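Local coordinates for protein DJ-1 homolog D (Arabidopsis thaliana, PDB 4OGG) that belongs to the DJ-1/PfpI family, with two such domains in tandem in one chain, each related to the glutaminase class I group of alpha/beta folds, at residues A139-G142 and P143-V146; P91-L94 and A95-S99; V211-P214 and F215-Q219; E60-G63 and H64-T67. One frame throughout, in Å; residues are numbered along the deposited sequence.

Interaction 1. Residues A139-G142 and P143-V146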
loop_
_atom_site.group_PDB
_atom_site.type_symbol
_atom_site.label_atom_id
_atom_site.label_comp_id
_atom_site.label_asym_id
_atom_site.label_seq_id
_atom_site.Cartn_x
_atom_site.Cartn_y
_atom_site.Cartn_z
ATOM N N ALA C 139 -17.124 10.953 17.927
ATOM C CA ALA C 139 -18.507 11.318 17.634
ATOM C C ALA C 139 -19.441 10.178 17.218
ATOM O O ALA C 139 -20.603 10.148 17.627
ATOM C CB ALA C 139 -18.537 12.432 16.579
ATOM N N THR C 140 -18.934 9.239 16.422
ATOM C CA THR C 140 -19.746 8.121 15.940
ATOM C C THR C 140 -20.187 7.165 17.045
ATOM O O THR C 140 -21.068 6.332 16.836
ATOM C CB THR C 140 -18.985 7.298 14.876
ATOM O OG1 THR C 140 -17.871 6.638 15.489
ATOM C CG2 THR C 140 -18.482 8.200 13.762
ATOM N N VAL C 141 -19.565 7.284 18.214
ATOM C CA VAL C 141 -19.886 6.426 19.348
ATOM C C VAL C 141 -21.024 7.019 20.189
ATOM O O VAL C 141 -21.617 6.335 21.027
ATOM C CB VAL C 141 -18.626 6.216 20.232
ATOM C CG1 VAL C 141 -18.917 5.240 21.373
ATOM C CG2 VAL C 141 -17.483 5.703 19.373
ATOM N N GLY C 142 -21.334 8.290 19.942
ATOM C CA GLY C 142 -22.390 8.967 20.677
ATOM C C GLY C 142 -23.708 8.216 20.782
ATOM O O GLY C 142 -24.222 8.023 21.884
ATOM N N PRO C 143 -24.293 7.782 19.653
ATOM C CA PRO C 143 -25.563 7.054 19.693
ATOM C C PRO C 143 -25.567 5.851 20.634
ATOM O O PRO C 143 -26.508 5.672 21.403
ATOM C CB PRO C 143 -25.773 6.662 18.236
ATOM C CG PRO C 143 -25.202 7.838 17.514
ATOM C CD PRO C 143 -23.904 8.068 18.261
ATOM N N SER C 144 -24.522 5.029 20.578
ATOM C CA SER C 144 -24.460 3.855 21.445
ATOM C C SER C 144 -24.372 4.250 22.915
ATOM O O SER C 144 -25.000 3.627 23.770
ATOM C CB SER C 144 -23.265 2.971 21.080
ATOM O OG SER C 144 -22.041 3.594 21.411
ATOM N N LEU C 145 -23.594 5.284 23.214
ATOM C CA LEU C 145 -23.455 5.723 24.599
ATOM C C LEU C 145 -24.771 6.294 25.121
ATOM O O LEU C 145 -25.152 6.054 26.267
ATOM C CB LEU C 145 -22.332 6.759 24.717
ATOM C CG LEU C 145 -20.921 6.163 24.612
ATOM C CD1 LEU C 145 -19.877 7.264 24.600
ATOM C CD2 LEU C 145 -20.683 5.225 25.790
ATOM N N VAL C 146 -25.461 7.051 24.275
ATOM C CA VAL C 146 -26.741 7.627 24.660
ATOM C C VAL C 146 -27.712 6.479 24.928
ATOM O O VAL C 146 -28.459 6.497 25.904
ATOM C CB VAL C 146 -27.297 8.532 23.535
ATOM C CG1 VAL C 146 -28.743 8.915 23.831
ATOM C CG2 VAL C 146 -26.436 9.782 23.416
HETATM O O HOH W 1 -22.530 4.514 18.328
#

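Interaction 2. Residues P91-L94 and A95-S99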
loop_
_atom_site.group_PDB
_atom_site.type_symbol
_atom_site.label_atom_id
_atom_site.label_comp_id
_atom_site.label_asym_id
_atom_site.label_seq_id
_atom_site.Cartn_x
_atom_site.Cartn_y
_atom_site.Cartn_z
ATOM N N PRO C 91 -11.873 -2.066 19.719
ATOM C CA PRO C 91 -13.032 -2.002 20.616
ATOM C C PRO C 91 -14.313 -2.684 20.138
ATOM O O PRO C 91 -14.981 -3.361 20.920
ATOM C CB PRO C 91 -13.216 -0.502 20.827
ATOM C CG PRO C 91 -11.798 -0.004 20.808
ATOM C CD PRO C 91 -11.223 -0.746 19.613
ATOM N N GLU C 92 -14.665 -2.527 18.866
ATOM C CA GLU C 92 -15.904 -3.134 18.406
ATOM C C GLU C 92 -15.939 -4.646 18.593
ATOM O O GLU C 92 -16.998 -5.197 18.898
ATOM C CB GLU C 92 -16.202 -2.772 16.944
ATOM C CG GLU C 92 -15.281 -3.379 15.903
ATOM C CD GLU C 92 -15.817 -3.192 14.490
ATOM O OE1 GLU C 92 -15.129 -3.586 13.528
ATOM O OE2 GLU C 92 -16.937 -2.656 14.341
ATOM N N TYR C 93 -14.800 -5.320 18.437
ATOM C CA TYR C 93 -14.804 -6.771 18.614
ATOM C C TYR C 93 -14.487 -7.144 20.059
ATOM O O TYR C 93 -14.951 -8.173 20.555
ATOM C CB TYR C 93 -13.847 -7.456 17.617
ATOM C CG TYR C 93 -12.402 -7.631 18.043
ATOM C CD1 TYR C 93 -12.030 -8.658 18.913
ATOM C CD2 TYR C 93 -11.398 -6.816 17.522
ATOM C CE1 TYR C 93 -10.692 -8.873 19.244
ATOM C CE2 TYR C 93 -10.058 -7.019 17.848
ATOM C CZ TYR C 93 -9.711 -8.053 18.708
ATOM O OH TYR C 93 -8.386 -8.276 19.015
ATOM N N LEU C 94 -13.714 -6.303 20.742
ATOM C CA LEU C 94 -13.395 -6.554 22.147
ATOM C C LEU C 94 -14.673 -6.425 22.980
ATOM O O LEU C 94 -14.857 -7.135 23.969
ATOM C CB LEU C 94 -12.352 -5.547 22.653
ATOM C CG LEU C 94 -10.926 -5.675 22.110
ATOM C CD1 LEU C 94 -10.059 -4.547 22.649
ATOM C CD2 LEU C 94 -10.346 -7.027 22.519
ATOM N N ALA C 95 -15.550 -5.509 22.571
ATOM C CA ALA C 95 -16.812 -5.262 23.266
ATOM C C ALA C 95 -17.739 -6.473 23.238
ATOM O O ALA C 95 -18.657 -6.576 24.054
ATOM C CB ALA C 95 -17.520 -4.052 22.650
ATOM N N LEU C 96 -17.502 -7.378 22.291
ATOM C CA LEU C 96 -18.313 -8.585 22.154
ATOM C C LEU C 96 -17.612 -9.803 22.745
ATOM O O LEU C 96 -18.079 -10.933 22.596
ATOM C CB LEU C 96 -18.639 -8.844 20.680
ATOM C CG LEU C 96 -19.946 -8.255 20.138
ATOM C CD1 LEU C 96 -21.122 -8.932 20.831
ATOM C CD2 LEU C 96 -19.988 -6.753 20.359
ATOM N N THR C 97 -16.492 -9.568 23.415
ATOM C CA THR C 97 -15.732 -10.644 24.039
ATOM C C THR C 97 -16.104 -10.689 25.521
ATOM O O THR C 97 -15.813 -9.759 26.275
ATOM C CB THR C 97 -14.216 -10.410 23.877
ATOM O OG1 THR C 97 -13.896 -10.291 22.483
ATOM C CG2 THR C 97 -13.429 -11.567 24.472
ATOM N N ALA C 98 -16.765 -11.771 25.925
ATOM C CA ALA C 98 -17.221 -11.950 27.303
ATOM C C ALA C 98 -16.196 -11.605 28.381
ATOM O O ALA C 98 -16.488 -10.841 29.303
ATOM C CB ALA C 98 -17.707 -13.386 27.500
ATOM N N SER C 99 -15.005 -12.178 28.272
ATOM C CA SER C 99 -13.946 -11.944 29.251
ATOM C C SER C 99 -13.539 -10.478 29.346
ATOM O O SER C 99 -13.113 -10.011 30.405
ATOM C CB SER C 99 -12.723 -12.792 28.904
ATOM O OG SER C 99 -12.249 -12.492 27.601
#

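Interaction 3. Residues V211-P214 and F215-Q219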
loop_
_atom_site.group_PDB
_atom_site.type_symbol
_atom_site.label_atom_id
_atom_site.label_comp_id
_atom_site.label_asym_id
_atom_site.label_seq_id
_atom_site.Cartn_x
_atom_site.Cartn_y
_atom_site.Cartn_z
ATOM N N VAL C 211 8.015 11.350 16.924
ATOM C CA VAL C 211 7.604 12.741 17.006
ATOM C C VAL C 211 6.396 12.825 17.944
ATOM O O VAL C 211 6.394 13.602 18.895
ATOM C CB VAL C 211 7.219 13.338 15.622
ATOM C CG1 VAL C 211 6.145 12.494 14.950
ATOM C CG2 VAL C 211 6.725 14.778 15.802
ATOM N N LYS C 212 5.394 11.985 17.703
ATOM C CA LYS C 212 4.169 12.023 18.491
ATOM C C LYS C 212 4.293 11.670 19.966
ATOM O O LYS C 212 3.744 12.371 20.816
ATOM C CB LYS C 212 3.103 11.121 17.862
ATOM C CG LYS C 212 1.670 11.513 18.236
ATOM C CD LYS C 212 1.239 12.784 17.499
ATOM C CE LYS C 212 -0.253 13.057 17.663
ATOM N NZ LYS C 212 -0.707 14.242 16.872
ATOM N N VAL C 213 4.999 10.591 20.278
ATOM C CA VAL C 213 5.121 10.182 21.672
ATOM C C VAL C 213 5.809 11.213 22.564
ATOM O O VAL C 213 5.243 11.631 23.576
ATOM C CB VAL C 213 5.821 8.810 21.797
ATOM C CG1 VAL C 213 5.950 8.419 23.265
ATOM C CG2 VAL C 213 5.004 7.754 21.056
ATOM N N PRO C 214 7.033 11.642 22.212
ATOM C CA PRO C 214 7.672 12.636 23.084
ATOM C C PRO C 214 6.882 13.945 23.104
ATOM O O PRO C 214 6.730 14.579 24.151
ATOM C CB PRO C 214 9.058 12.811 22.459
ATOM C CG PRO C 214 9.309 11.469 21.803
ATOM C CD PRO C 214 7.969 11.180 21.170
ATOM N N PHE C 215 6.369 14.335 21.942
ATOM C CA PHE C 215 5.611 15.576 21.813
ATOM C C PHE C 215 4.406 15.596 22.746
ATOM O O PHE C 215 4.237 16.526 23.536
ATOM C CB PHE C 215 5.164 15.762 20.356
ATOM C CG PHE C 215 4.555 17.108 20.067
ATOM C CD1 PHE C 215 3.175 17.286 20.097
ATOM C CD2 PHE C 215 5.361 18.197 19.758
ATOM C CE1 PHE C 215 2.605 18.529 19.824
ATOM C CE2 PHE C 215 4.801 19.448 19.483
ATOM C CZ PHE C 215 3.420 19.612 19.516
ATOM N N GLN C 216 3.579 14.561 22.676
ATOM C CA GLN C 216 2.402 14.513 23.527
ATOM C C GLN C 216 2.714 14.177 24.981
ATOM O O GLN C 216 1.978 14.578 25.880
ATOM C CB GLN C 216 1.376 13.542 22.945
ATOM C CG GLN C 216 0.834 14.040 21.616
ATOM C CD GLN C 216 -0.460 13.380 21.220
ATOM O OE1 GLN C 216 -1.434 14.056 20.880
ATOM N NE2 GLN C 216 -0.484 12.059 21.250
ATOM N N SER C 217 3.804 13.454 25.220
ATOM C CA SER C 217 4.177 13.116 26.591
ATOM C C SER C 217 4.515 14.410 27.333
ATOM O O SER C 217 4.080 14.625 28.469
ATOM C CB SER C 217 5.391 12.180 26.615
ATOM O OG SER C 217 5.057 10.881 26.154
ATOM N N LEU C 218 5.286 15.274 26.683
ATOM C CA LEU C 218 5.678 16.540 27.293
ATOM C C LEU C 218 4.485 17.479 27.457
ATOM O O LEU C 218 4.405 18.224 28.436
ATOM C CB LEU C 218 6.784 17.204 26.462
ATOM C CG LEU C 218 8.105 16.430 26.443
ATOM C CD1 LEU C 218 9.058 17.035 25.420
ATOM C CD2 LEU C 218 8.722 16.446 27.835
ATOM N N GLN C 219 3.556 17.448 26.507
ATOM C CA GLN C 219 2.367 18.289 26.604
ATOM C C GLN C 219 1.483 17.796 27.747
ATOM O O GLN C 219 0.791 18.585 28.391
ATOM C CB GLN C 219 1.550 18.244 25.313
ATOM C CG GLN C 219 2.167 18.975 24.133
ATOM C CD GLN C 219 1.284 18.904 22.907
ATOM O OE1 GLN C 219 0.865 17.820 22.498
ATOM N NE2 GLN C 219 0.994 20.058 22.313
#

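Interaction 4. Residues E60-G63 and H64-T67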
loop_
_atom_site.group_PDB
_atom_site.type_symbol
_atom_site.label_atom_id
_atom_site.label_comp_id
_atom_site.label_asym_id
_atom_site.label_seq_id
_atom_site.Cartn_x
_atom_site.Cartn_y
_atom_site.Cartn_z
ATOM N N GLU C 60 -7.589 4.639 6.775
ATOM C CA GLU C 60 -6.826 3.667 7.556
ATOM C C GLU C 60 -5.756 2.916 6.772
ATOM O O GLU C 60 -5.962 2.525 5.625
ATOM C CB GLU C 60 -7.745 2.628 8.212
ATOM C CG GLU C 60 -6.961 1.533 8.976
ATOM C CD GLU C 60 -7.846 0.443 9.557
ATOM O OE1 GLU C 60 -8.760 0.772 10.340
ATOM O OE2 GLU C 60 -7.629 -0.748 9.231
ATOM N N SER C 61 -4.609 2.726 7.415
ATOM C CA SER C 61 -3.501 1.962 6.857
ATOM C C SER C 61 -2.920 1.251 8.078
ATOM O O SER C 61 -3.346 1.520 9.207
ATOM C CB SER C 61 -2.457 2.874 6.189
ATOM O OG SER C 61 -1.836 3.757 7.105
ATOM N N ARG C 62 -1.981 0.333 7.879
ATOM C CA ARG C 62 -1.412 -0.377 9.022
ATOM C C ARG C 62 -0.295 0.386 9.719
ATOM O O ARG C 62 0.508 1.060 9.079
ATOM C CB ARG C 62 -0.900 -1.760 8.603
ATOM C CG ARG C 62 -2.002 -2.785 8.413
ATOM C CD ARG C 62 -1.461 -4.199 8.298
ATOM N NE ARG C 62 -0.742 -4.644 9.492
ATOM C CZ ARG C 62 -0.423 -5.913 9.730
ATOM N NH1 ARG C 62 -0.766 -6.854 8.859
ATOM N NH2 ARG C 62 0.241 -6.246 10.829
ATOM N N GLY C 63 -0.254 0.270 11.044
ATOM C CA GLY C 63 0.777 0.937 11.820
ATOM C C GLY C 63 1.832 -0.054 12.272
ATOM O O GLY C 63 2.001 -1.109 11.661
ATOM N N HIS C 64 2.551 0.277 13.338
ATOM C CA HIS C 64 3.580 -0.626 13.848
ATOM C C HIS C 64 2.900 -1.826 14.494
ATOM O O HIS C 64 1.820 -1.696 15.068
ATOM C CB HIS C 64 4.426 0.022 14.956
ATOM C CG HIS C 64 5.032 1.345 14.603
ATOM N ND1 HIS C 64 4.299 2.513 14.552
ATOM C CD2 HIS C 64 6.318 1.698 14.373
ATOM C CE1 HIS C 64 5.110 3.527 14.309
ATOM N NE2 HIS C 64 6.341 3.060 14.196
ATOM N N ASN C 65 3.522 -2.995 14.413
ATOM C CA ASN C 65 2.945 -4.142 15.093
ATOM C C ASN C 65 3.267 -3.854 16.555
ATOM O O ASN C 65 4.359 -3.372 16.861
ATOM C CB ASN C 65 3.613 -5.444 14.656
ATOM C CG ASN C 65 3.271 -5.816 13.233
ATOM O OD1 ASN C 65 2.109 -5.759 12.832
ATOM N ND2 ASN C 65 4.279 -6.213 12.464
ATOM N N PHE C 66 2.318 -4.114 17.447
ATOM C CA PHE C 66 2.525 -3.859 18.869
ATOM C C PHE C 66 2.753 -5.149 19.651
ATOM O O PHE C 66 1.928 -6.058 19.606
ATOM C CB PHE C 66 1.317 -3.128 19.463
ATOM C CG PHE C 66 1.551 -2.627 20.855
ATOM C CD1 PHE C 66 2.158 -1.395 21.070
ATOM C CD2 PHE C 66 1.219 -3.408 21.954
ATOM C CE1 PHE C 66 2.434 -0.947 22.362
ATOM C CE2 PHE C 66 1.492 -2.971 23.252
ATOM C CZ PHE C 66 2.101 -1.737 23.453
ATOM N N THR C 67 3.860 -5.209 20.385
ATOM C CA THR C 67 4.192 -6.394 21.170
ATOM C C THR C 67 3.664 -6.296 22.599
ATOM O O THR C 67 4.007 -5.375 23.338
ATOM C CB THR C 67 5.717 -6.618 21.219
ATOM O OG1 THR C 67 6.241 -6.667 19.884
ATOM C CG2 THR C 67 6.034 -7.928 21.928
#

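Interaction 1. Residues A139-G142 and P143-V146
Val141 O takes two donors from the next turn, Ser144 OG at 2.8 Å and Leu145 N at 3.1 Å. The site is the first turn of helix 142-147, in the first DJ-1/PfpI domain. Leu145 N-H points almost straight at Val141 O, with an N-H...O angle of 163°. The hydroxyl comes in from the side of the C=O, tilted 16° from the carbonyl plane. Ser144 OG lies between its own backbone N and carbonyl carbon (chi1 69°), and this turns it back to the preceding turn. One residue further along, Val146 N bonds to Gly142 O at 2.9 Å. A water bridges the helix start: it donates to Thr140 O and accepts from Ser144 N. Thr140 OG1 bonds instead to Glu285 of the second subunit, and Leu289 of that subunit packs on Pro143. Pro143 has no N-H to give, and it stands in the first turn of the helix, where none is needed. On the inner side Val141 and Leu145 meet at a slant, and His119, Leu122 and Trp152 lie around them. There, Val141 CG1 rests 3.9 Å from Leu145 CG.

Interaction 2. Residues P91-L94 and A95-S99
Pro91 O receives the N-H of Ala95 at 2.8 Å, and this bond closes the last turn of helix 90-94. The methyl of Ala95 sits beside the same oxygen, with Ala95 CB 3.1 Å from Pro91 O. Ala95 also packs on Ile123 and Ala126 of helix 121-126. Glu92 meets the second segment through its backbone: Leu96 CD2 lies 3.7 Å from Glu92 O. The Glu92 carboxylate bonds to Tyr251 and His312 of the second subunit. Tyr93 O accepts from Leu96 N at 3.2 Å. The donor stands well above the carbonyl plane, 70° out of it, so the bond misses the lone pairs. Thr97 OG1 is 3.1 Å from Tyr93 O. The hydroxyl is set beside its own backbone N (chi1 -57°), which turns it back toward this carbonyl. The Tyr93 ring carries Leu94 CG over one face. The Tyr93 hydroxyl bonds to Asp11 N and to Gln249 of the second subunit. Leu94 O takes Thr97 N at 3.0 Å, again from above its plane, and Thr97 CB lies close to this oxygen too. Thr97 is at the N-cap position of helix 98-110, though its side chain makes no capping bond. Leu94 to Thr97 thus form a type I beta turn linking two helices at the subunit interface.

Interaction 3. Residues V211-P214 and F215-Q219
Ser217 doubles the grip on Val213 O, one turn back along helix 208-221. This helix belongs to the second DJ-1/PfpI domain, and a proline kinks it: Pro214 N has no hydrogen for the turn before. Ser217 N reaches Val213 O at 2.8 Å and Ser217 OG reaches it at 2.7 Å. The two donors come from opposite faces of the carbonyl plane. The hydroxyl stands 44° out of that plane, well off the lone pairs. With OG beside its own backbone N (chi1 -71°), the hydroxyl is directed down the helix to Val213 O. Regular backbone bonds run on around it, from Gln216 N to Lys212 O and from Leu218 N to Pro214 O. Lys212 starts out opposite its backbone N (chi1 -156°) and then bends at chi2. That bend takes its chain slantwise across the side chain of Gln216. The lysine amine ends in a salt bridge with Glu174, and helix 15-27 of the first domain covers this side, with Tyr16 against Lys212 and Val20 against Gln216. Phe215 swings away from the first turn, and its ring packs edge-to-face with Phe200 and Phe259. Leu218 and Pro214 turn to helix 369-380, where Leu376 and Phe372 meet them. Every residue that touches across the contact is buried. Leu218 also folds back over the turn below, where Leu218 CG lies 3.3 Å from Pro214 O.

Interaction 4. Residues E60-G63 and H64-T67
Arg62 and Asn65 meet on the outer side of a short connection, where Arg62 NH2 gives a weak hydrogen bond to Asn65 OD1. The two atoms are 2.8 Å apart, but the N-H...O angle is only 123°, so the bond is bent. Asn65 OD1 approaches the edge of the guanidinium, near its plane. The amide itself is turned 67° from that plane. A bend at chi3 (62°) turns the end of the arginine toward Asn65. This is the loose part of the contact. Arg62 is exposed, and one bent bond is the polar link between the two side chains. The tight part is the buried pair Gly63 and His64. Gly63 has no side chain, and His64 CB lies 3.7 Å from Gly63 C. The imidazole fills a site lined by residues of both domains. Its two nitrogens bond to Asp15 and to Glu207, the latter in the second domain, while Tyr209 stacks on the ring and Trp366 meets it edge-to-face. Bonds at both nitrogens would fix the rotation of the ring. Asn65 N also crosses to the second domain, bonding to Asp244. The connection joins strand 59-62 to strand 66-67, both paired antiparallel with strand 44-51. Phe66 then dips onto helix 15-27, while Ile242 of strand 237-244 lies against His64.

Interaction 3 is the core contact, its centre about 5 Å from the centre of the chain; the others are only partly buried. Interactions 1 and 2 lie on the same side of the chain's centre, with centres about 17 Å apart. Both pack on helix 121-126 and both touch the second subunit. Interactions 3 and 4 instead lie at the junction of the two domains, and helix 15-27 borders both. The chemistry follows place. Interactions 1 and 3 each pair a serine hydroxyl with a helix carbonyl. Interaction 2 ends a helix with a turn. Interaction 4 joins two strands, with one weak Arg-Asn bond on its more exposed side.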